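Local atomic coordinates of phosphoacetylglucosamine mutase (Aspergillus lentulus, PDB entry 5O9X), a protein that interconverts the 6-phosphate and 1-phosphate of N-acetylglucosamine, probably by way of a bisphosphorylated sugar intermediate, as in other alpha-D-phosphohexomutases. Residues L195-V208 and D427-H441. The protein carries 1 engineered substitution. Numbering follows the deposited sequence.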
ATOM      1  N   LEU A 195     -10.483  12.028  -9.208  1.00 19.40           N
ATOM      2  CA  LEU A 195     -11.040  10.662  -9.235  1.00 19.11           C
ATOM      3  C   LEU A 195     -12.397  10.649  -9.920  1.00 19.62           C
ATOM      4  O   LEU A 195     -12.653   9.815 -10.866  1.00 20.84           O
ATOM      5  CB  LEU A 195     -11.114  10.057  -7.825  1.00 20.30           C
ATOM      6  CG  LEU A 195      -9.894   9.271  -7.353  1.00 24.84           C
ATOM      7  CD1 LEU A 195      -8.784  10.245  -7.080  1.00 27.86           C
ATOM      8  CD2 LEU A 195     -10.324   8.604  -6.022  1.00 20.30           C
ATOM      9  N   ALA A 196     -13.259  11.614  -9.548  1.00 19.91           N
ATOM     10  CA  ALA A 196     -14.621  11.605 -10.146  1.00 18.59           C
ATOM     11  C   ALA A 196     -14.602  11.812 -11.656  1.00 19.36           C
ATOM     12  O   ALA A 196     -15.293  11.076 -12.421  1.00 20.37           O
ATOM     13  CB  ALA A 196     -15.493  12.633  -9.473  1.00 18.18           C
ATOM     14  N   ALA A 197     -13.781  12.774 -12.107  1.00 20.28           N
ATOM     15  CA  ALA A 197     -13.722  13.072 -13.541  1.00 22.29           C
ATOM     16  C   ALA A 197     -13.169  11.876 -14.366  1.00 21.42           C
ATOM     17  O   ALA A 197     -13.678  11.569 -15.466  1.00 21.06           O
ATOM     18  CB  ALA A 197     -12.951  14.383 -13.817  1.00 20.08           C
ATOM     19  N   ALA A 198     -12.124  11.235 -13.827  1.00 19.69           N
ATOM     20  CA  ALA A 198     -11.496  10.065 -14.485  1.00 19.91           C
ATOM     21  C   ALA A 198     -12.487   8.887 -14.536  1.00 19.96           C
ATOM     22  O   ALA A 198     -12.680   8.259 -15.606  1.00 20.85           O
ATOM     23  CB  ALA A 198     -10.207   9.694 -13.794  1.00 17.28           C
ATOM     24  N   PHE A 199     -13.199   8.654 -13.436  1.00 17.96           N
ATOM     25  CA  PHE A 199     -14.228   7.587 -13.396  1.00 18.17           C
ATOM     26  C   PHE A 199     -15.364   7.847 -14.356  1.00 21.88           C
ATOM     27  O   PHE A 199     -15.835   6.918 -15.072  1.00 20.83           O
ATOM     28  CB  PHE A 199     -14.804   7.455 -11.998  1.00 16.03           C
ATOM     29  CG  PHE A 199     -15.694   6.242 -11.802  1.00 16.22           C
ATOM     30  CD1 PHE A 199     -15.190   4.927 -11.960  1.00 14.31           C
ATOM     31  CD2 PHE A 199     -17.043   6.425 -11.447  1.00 14.33           C
ATOM     32  CE1 PHE A 199     -16.095   3.830 -11.723  1.00 15.07           C
ATOM     33  CE2 PHE A 199     -17.912   5.347 -11.174  1.00 15.64           C
ATOM     34  CZ  PHE A 199     -17.412   4.038 -11.335  1.00 15.40           C
ATOM     35  N   LYS A 200     -15.858   9.090 -14.390  1.00 21.66           N
ATOM     36  CA  LYS A 200     -16.853   9.458 -15.455  1.00 21.96           C
ATOM     37  C   LYS A 200     -16.397   9.069 -16.866  1.00 19.53           C
ATOM     38  O   LYS A 200     -17.158   8.444 -17.606  1.00 21.76           O
ATOM     39  CB  LYS A 200     -17.205  10.974 -15.380  1.00 28.09           C
ATOM     40  CG  LYS A 200     -18.386  11.344 -16.286  1.00 31.74           C
ATOM     41  CD  LYS A 200     -18.655  12.851 -16.237  1.00 32.95           C
ATOM     42  CE  LYS A 200     -19.875  13.257 -17.089  1.00 32.58           C
ATOM     43  NZ  LYS A 200     -21.077  13.167 -16.230  1.00 39.83           N
ATOM     44  N   ARG A 201     -15.178   9.431 -17.252  1.00 21.55           N
ATOM     45  CA  ARG A 201     -14.666   9.113 -18.573  1.00 23.47           C
ATOM     46  C   ARG A 201     -14.514   7.594 -18.767  1.00 23.42           C
ATOM     47  O   ARG A 201     -14.922   7.060 -19.786  1.00 22.88           O
ATOM     48  CB  ARG A 201     -13.275   9.723 -18.820  1.00 25.28           C
ATOM     49  CG  ARG A 201     -13.325  11.217 -19.216  1.00 31.21           C
ATOM     50  CD  ARG A 201     -11.954  11.854 -18.977  1.00 29.82           C
ATOM     51  NE  ARG A 201     -10.968  11.374 -19.965  1.00 31.57           N
ATOM     52  CZ  ARG A 201      -9.649  11.317 -19.733  1.00 39.49           C
ATOM     53  NH1 ARG A 201      -9.169  11.635 -18.514  1.00 36.47           N
ATOM     54  NH2 ARG A 201      -8.788  10.930 -20.698  1.00 32.95           N
ATOM     55  N   VAL A 202     -13.883   6.908 -17.815  1.00 21.30           N
ATOM     56  CA  VAL A 202     -13.748   5.451 -17.951  1.00 21.60           C
ATOM     57  C   VAL A 202     -15.125   4.793 -18.060  1.00 20.55           C
ATOM     58  O   VAL A 202     -15.217   3.796 -18.754  1.00 25.33           O
ATOM     59  CB  VAL A 202     -12.897   4.730 -16.870  1.00 23.58           C
ATOM     60  CG1 VAL A 202     -11.546   5.373 -16.620  1.00 28.84           C
ATOM     61  CG2 VAL A 202     -13.608   4.576 -15.574  1.00 23.72           C
ATOM     62  N   MET A 203     -16.175   5.331 -17.437  1.00 18.45           N
ATOM     63  CA  MET A 203     -17.454   4.666 -17.417  1.00 18.92           C
ATOM     64  C   MET A 203     -18.302   4.941 -18.685  1.00 24.46           C
ATOM     65  O   MET A 203     -19.420   4.473 -18.757  1.00 21.63           O
ATOM     66  CB  MET A 203     -18.297   4.983 -16.174  1.00 20.89           C
ATOM     67  CG  MET A 203     -17.689   4.372 -14.853  1.00 19.55           C
ATOM     68  SD  MET A 203     -17.765   2.547 -14.992  1.00 19.04           S
ATOM     69  CE  MET A 203     -19.525   2.171 -14.865  1.00 17.04           C
ATOM     70  N   ARG A 204     -17.821   5.771 -19.606  1.00 23.83           N
ATOM     71  CA  ARG A 204     -18.694   6.218 -20.748  1.00 29.75           C
ATOM     72  C   ARG A 204     -19.263   4.953 -21.442  1.00 28.11           C
ATOM     73  O   ARG A 204     -18.505   4.040 -21.845  1.00 24.84           O
ATOM     74  CB  ARG A 204     -17.945   7.108 -21.746  1.00 31.70           C
ATOM     75  CG  ARG A 204     -18.803   7.480 -22.980  1.00 43.03           C
ATOM     76  CD  ARG A 204     -17.966   7.890 -24.209  1.00 50.65           C
ATOM     77  NE  ARG A 204     -16.962   8.898 -23.842  1.00 56.71           N
ATOM     78  CZ  ARG A 204     -17.202  10.204 -23.714  1.00 66.92           C
ATOM     79  NH1 ARG A 204     -18.425  10.703 -23.940  1.00 63.48           N
ATOM     80  NH2 ARG A 204     -16.207  11.010 -23.348  1.00 67.17           N
ATOM     81  N   GLY A 205     -20.590   4.863 -21.422  1.00 28.59           N
ATOM     82  CA  GLY A 205     -21.273   3.877 -22.229  1.00 31.41           C
ATOM     83  C   GLY A 205     -21.592   2.585 -21.518  1.00 30.87           C
ATOM     84  O   GLY A 205     -22.197   1.715 -22.131  1.00 23.23           O
ATOM     85  N   VAL A 206     -21.203   2.426 -20.238  1.00 22.01           N
ATOM     86  CA  VAL A 206     -21.539   1.165 -19.517  1.00 23.67           C
ATOM     87  C   VAL A 206     -22.116   1.529 -18.157  1.00 24.45           C
ATOM     88  O   VAL A 206     -22.029   2.669 -17.740  1.00 24.33           O
ATOM     89  CB  VAL A 206     -20.240   0.257 -19.358  1.00 21.54           C
ATOM     90  CG1 VAL A 206     -19.578  -0.027 -20.729  1.00 21.62           C
ATOM     91  CG2 VAL A 206     -19.192   0.940 -18.475  1.00 20.57           C
ATOM     92  N   LYS A 207     -22.605   0.555 -17.432  1.00 26.07           N
ATOM     93  CA  LYS A 207     -23.149   0.775 -16.097  1.00 25.79           C
ATOM     94  C   LYS A 207     -22.751  -0.364 -15.197  1.00 24.84           C
ATOM     95  O   LYS A 207     -22.675  -1.519 -15.639  1.00 21.92           O
ATOM     96  CB  LYS A 207     -24.692   0.805 -16.157  1.00 31.58           C
ATOM     97  CG  LYS A 207     -25.222   2.126 -16.764  1.00 34.15           C
ATOM     98  CD  LYS A 207     -26.634   2.426 -16.279  1.00 43.88           C
ATOM     99  CE  LYS A 207     -27.268   3.476 -17.170  1.00 46.42           C
ATOM    100  NZ  LYS A 207     -27.858   4.573 -16.339  1.00 53.86           N
ATOM    101  N   VAL A 208     -22.508  -0.030 -13.924  1.00 20.93           N
ATOM    102  CA  VAL A 208     -22.334  -0.995 -12.865  1.00 21.02           C
ATOM    103  C   VAL A 208     -23.662  -1.691 -12.605  1.00 23.12           C
ATOM    104  O   VAL A 208     -24.685  -1.052 -12.682  1.00 22.50           O
ATOM    105  CB  VAL A 208     -21.894  -0.229 -11.572  1.00 20.67           C
ATOM    106  CG1 VAL A 208     -21.955  -1.121 -10.352  1.00 19.79           C
ATOM    107  CG2 VAL A 208     -20.471   0.295 -11.786  1.00 19.70           C
ATOM    108  N   ASP A 427      -3.602   3.325  -4.574  1.00 23.72           N
ATOM    109  CA  ASP A 427      -4.667   4.030  -3.852  1.00 20.25           C
ATOM    110  C   ASP A 427      -5.854   3.086  -3.821  1.00 19.62           C
ATOM    111  O   ASP A 427      -6.450   2.853  -4.860  1.00 20.96           O
ATOM    112  CB  ASP A 427      -4.944   5.363  -4.594  1.00 18.25           C
ATOM    113  CG  ASP A 427      -6.175   6.087  -4.068  1.00 19.71           C
ATOM    114  OD1 ASP A 427      -6.939   5.484  -3.300  1.00 19.20           O
ATOM    115  OD2 ASP A 427      -6.410   7.257  -4.414  1.00 22.41           O
ATOM    116  N   ALA A 428      -6.213   2.541  -2.655  1.00 19.11           N
ATOM    117  CA  ALA A 428      -7.319   1.604  -2.534  1.00 20.58           C
ATOM    118  C   ALA A 428      -8.683   2.059  -3.093  1.00 20.63           C
ATOM    119  O   ALA A 428      -9.406   1.275  -3.740  1.00 19.57           O
ATOM    120  CB  ALA A 428      -7.484   1.102  -1.118  1.00 20.54           C
ATOM    121  N   ILE A 429      -9.045   3.319  -2.862  1.00 17.51           N
ATOM    122  CA  ILE A 429     -10.346   3.745  -3.328  1.00 16.99           C
ATOM    123  C   ILE A 429     -10.342   3.919  -4.842  1.00 17.91           C
ATOM    124  O   ILE A 429     -11.356   3.616  -5.474  1.00 18.68           O
ATOM    125  CB  ILE A 429     -10.738   5.052  -2.612  1.00 17.06           C
ATOM    126  CG1 ILE A 429     -11.039   4.708  -1.119  1.00 18.11           C
ATOM    127  CG2 ILE A 429     -11.840   5.811  -3.408  1.00 15.06           C
ATOM    128  CD1 ILE A 429     -11.355   5.883  -0.194  1.00 16.08           C
ATOM    129  N   SER A 430      -9.227   4.426  -5.428  1.00 16.97           N
ATOM    130  CA  SER A 430      -9.101   4.506  -6.903  1.00 19.72           C
ATOM    131  C   SER A 430      -9.105   3.072  -7.516  1.00 18.44           C
ATOM    132  O   SER A 430      -9.754   2.826  -8.528  1.00 15.01           O
ATOM    133  CB  SER A 430      -7.772   5.286  -7.178  1.00 27.71           C
ATOM    134  OG  SER A 430      -7.206   4.941  -8.412  1.00 39.07           O
ATOM    135  N   ASP A 431      -8.406   2.128  -6.864  1.00 16.81           N
ATOM    136  CA  ASP A 431      -8.466   0.687  -7.231  1.00 17.86           C
ATOM    137  C   ASP A 431      -9.884   0.119  -7.148  1.00 17.31           C
ATOM    138  O   ASP A 431     -10.309  -0.659  -8.015  1.00 17.89           O
ATOM    139  CB  ASP A 431      -7.551  -0.164  -6.390  1.00 18.98           C
ATOM    140  CG  ASP A 431      -6.077   0.129  -6.607  1.00 20.36           C
ATOM    141  OD1 ASP A 431      -5.656   0.722  -7.631  1.00 18.87           O
ATOM    142  OD2 ASP A 431      -5.295  -0.275  -5.688  1.00 20.24           O
ATOM    143  N   MET A 432     -10.627   0.490  -6.129  1.00 16.26           N
ATOM    144  CA  MET A 432     -12.042   0.103  -6.082  1.00 16.94           C
ATOM    145  C   MET A 432     -12.819   0.638  -7.325  1.00 18.29           C
ATOM    146  O   MET A 432     -13.557  -0.123  -7.965  1.00 17.19           O
ATOM    147  CB  MET A 432     -12.620   0.706  -4.855  1.00 18.93           C
ATOM    148  CG  MET A 432     -13.934   0.204  -4.369  1.00 26.27           C
ATOM    149  SD  MET A 432     -14.927   1.642  -3.836  1.00 52.70           S
ATOM    150  CE  MET A 432     -15.482   1.824  -5.595  1.00 20.40           C
ATOM    151  N   LEU A 433     -12.641   1.935  -7.689  1.00 16.07           N
ATOM    152  CA  LEU A 433     -13.387   2.421  -8.873  1.00 17.08           C
ATOM    153  C   LEU A 433     -12.896   1.669 -10.144  1.00 17.36           C
ATOM    154  O   LEU A 433     -13.659   1.414 -11.083  1.00 15.03           O
ATOM    155  CB  LEU A 433     -13.130   3.953  -9.066  1.00 17.69           C
ATOM    156  CG  LEU A 433     -13.713   4.854  -7.921  1.00 19.03           C
ATOM    157  CD1 LEU A 433     -13.251   6.316  -8.119  1.00 18.89           C
ATOM    158  CD2 LEU A 433     -15.256   4.749  -7.866  1.00 17.83           C
ATOM    159  N   LEU A 434     -11.586   1.410 -10.209  1.00 16.79           N
ATOM    160  CA  LEU A 434     -11.037   0.598 -11.300  1.00 18.25           C
ATOM    161  C   LEU A 434     -11.736  -0.755 -11.443  1.00 17.94           C
ATOM    162  O   LEU A 434     -12.228  -1.105 -12.547  1.00 15.79           O
ATOM    163  CB  LEU A 434      -9.544   0.388 -11.109  1.00 19.32           C
ATOM    164  CG  LEU A 434      -8.799  -0.595 -12.063  1.00 21.28           C
ATOM    165  CD1 LEU A 434      -8.771  -0.059 -13.465  1.00 20.85           C
ATOM    166  CD2 LEU A 434      -7.402  -0.896 -11.565  1.00 21.88           C
ATOM    167  N   VAL A 435     -11.832  -1.477 -10.357  1.00 15.78           N
ATOM    168  CA  VAL A 435     -12.511  -2.786 -10.373  1.00 16.13           C
ATOM    169  C   VAL A 435     -13.990  -2.648 -10.796  1.00 16.64           C
ATOM    170  O   VAL A 435     -14.487  -3.387 -11.686  1.00 14.32           O
ATOM    171  CB  VAL A 435     -12.458  -3.445  -8.988  1.00 16.20           C
ATOM    172  CG1 VAL A 435     -13.389  -4.641  -8.934  1.00 17.48           C
ATOM    173  CG2 VAL A 435     -11.008  -3.897  -8.688  1.00 16.00           C
ATOM    174  N   GLU A 436     -14.640  -1.652 -10.237  1.00 15.42           N
ATOM    175  CA  GLU A 436     -16.047  -1.386 -10.637  1.00 16.32           C
ATOM    176  C   GLU A 436     -16.204  -1.127 -12.155  1.00 15.66           C
ATOM    177  O   GLU A 436     -17.142  -1.680 -12.779  1.00 16.73           O
ATOM    178  CB  GLU A 436     -16.659  -0.229  -9.817  1.00 16.90           C
ATOM    179  CG  GLU A 436     -16.903  -0.626  -8.298  1.00 17.90           C
ATOM    180  CD  GLU A 436     -17.788  -1.876  -8.146  1.00 20.16           C
ATOM    181  OE1 GLU A 436     -18.875  -1.948  -8.793  1.00 20.83           O
ATOM    182  OE2 GLU A 436     -17.400  -2.817  -7.407  1.00 20.05           O
ATOM    183  N   ALA A 437     -15.314  -0.271 -12.706  1.00 16.11           N
ATOM    184  CA  ALA A 437     -15.306   0.030 -14.115  1.00 16.48           C
ATOM    185  C   ALA A 437     -15.020  -1.233 -14.924  1.00 16.69           C
ATOM    186  O   ALA A 437     -15.689  -1.486 -15.948  1.00 16.43           O
ATOM    187  CB  ALA A 437     -14.240   1.108 -14.430  1.00 15.77           C
ATOM    188  N   ILE A 438     -14.039  -2.039 -14.491  1.00 16.38           N
ATOM    189  CA  ILE A 438     -13.734  -3.238 -15.238  1.00 15.57           C
ATOM    190  C   ILE A 438     -14.883  -4.211 -15.313  1.00 15.81           C
ATOM    191  O   ILE A 438     -15.205  -4.760 -16.409  1.00 16.42           O
ATOM    192  CB  ILE A 438     -12.440  -3.950 -14.750  1.00 14.93           C
ATOM    193  CG1 ILE A 438     -11.224  -3.029 -14.954  1.00 16.61           C
ATOM    194  CG2 ILE A 438     -12.259  -5.262 -15.608  1.00 14.51           C
ATOM    195  CD1 ILE A 438      -9.979  -3.557 -14.179  1.00 17.99           C
ATOM    196  N   LEU A 439     -15.457  -4.549 -14.171  1.00 14.59           N
ATOM    197  CA  LEU A 439     -16.624  -5.473 -14.163  1.00 14.90           C
ATOM    198  C   LEU A 439     -17.758  -4.921 -15.003  1.00 15.99           C
ATOM    199  O   LEU A 439     -18.476  -5.716 -15.660  1.00 16.89           O
ATOM    200  CB  LEU A 439     -17.168  -5.677 -12.750  1.00 15.05           C
ATOM    201  CG  LEU A 439     -16.090  -6.382 -11.881  1.00 18.67           C
ATOM    202  CD1 LEU A 439     -16.578  -6.315 -10.418  1.00 17.85           C
ATOM    203  CD2 LEU A 439     -15.729  -7.832 -12.308  1.00 17.06           C
ATOM    204  N   ALA A 440     -17.955  -3.587 -14.972  1.00 15.40           N
ATOM    205  CA  ALA A 440     -19.072  -2.963 -15.732  1.00 16.38           C
ATOM    206  C   ALA A 440     -18.780  -3.159 -17.260  1.00 17.85           C
ATOM    207  O   ALA A 440     -19.712  -3.438 -18.035  1.00 16.91           O
ATOM    208  CB  ALA A 440     -19.184  -1.460 -15.435  1.00 16.54           C
ATOM    209  N   HIS A 441     -17.513  -2.956 -17.692  1.00 16.20           N
ATOM    210  CA  HIS A 441     -17.180  -3.136 -19.094  1.00 17.85           C
ATOM    211  C   HIS A 441     -17.252  -4.602 -19.569  1.00 19.36           C
ATOM    212  O   HIS A 441     -17.798  -4.898 -20.646  1.00 15.75           O
ATOM    213  CB  HIS A 441     -15.782  -2.605 -19.403  1.00 20.06           C
ATOM    214  CG  HIS A 441     -15.733  -1.116 -19.548  1.00 24.81           C
ATOM    215  ND1 HIS A 441     -15.882  -0.498 -20.773  1.00 26.02           N
ATOM    216  CD2 HIS A 441     -15.595  -0.122 -18.632  1.00 23.02           C
ATOM    217  CE1 HIS A 441     -15.792   0.815 -20.609  1.00 26.43           C
ATOM    218  NE2 HIS A 441     -15.640   1.070 -19.323  1.00 26.55           N
TER
HETATM  219  O   HOH W   1     -22.008  -4.306 -16.940  1.00 42.27           O
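Two nearly parallel helices, 188-202 from the domain II region and 428-442 from the domain III region of this phosphohexomutase, pack together where the two alpha/beta units meet, and Leu195, Phe199, Leu433, Ala440 and His441 carry much of the contact. Over the segments 195-202 and 428-441 the axes come within 10.5 Å, at an angle of 11° to each other. Phe199 lies between the helices with its CG anti to the backbone N (chi1 -170°), which turns the ring toward Leu433. The Leu433 methyl CD2 sits over the ring centre in a CH-pi contact, while Met203 CG, from Phe199's own segment, covers the opposite face. Met203 then bends at chi2 and chi3, bringing SD to 3.6 Å from Ala437 CA and CE to 3.7 Å from Ala440 CB. On the Ala437 methyl, Val202 CG2 closes in to 3.7 Å beside that sulfur. Toward the N-terminal end of helix 428-442, Leu195 CD2 meets Ile429 CG2 at 4.1 Å.

Past helix 188-202 the chain makes a type II turn from Met203 to Val206, and here a single direct hydrogen bond joins the apolar contacts. His441 NE2 donates to Val202 O over 2.8 Å, with an N-H...O angle of 160°; the oxygen lies close to the imidazole plane, although the donor is somewhat tilted from the carbonyl plane. Val206 CG2 covers one imidazole face, displaced toward the rim, and Phe316 meets the ring from outside the segments. Beyond the turn, Val208 CG1 rests 3.5 Å from Glu436 OE1, a carboxylate oxygen in a salt bridge with Arg279; OE2 bonds to Tyr292.

The direct hydrogen bond thus ties the C-terminal end of one helix to a side chain of the other and, with Val206 over one face, would restrict the rotation of the imidazole, whereas the remaining length is held mainly by apolar packing.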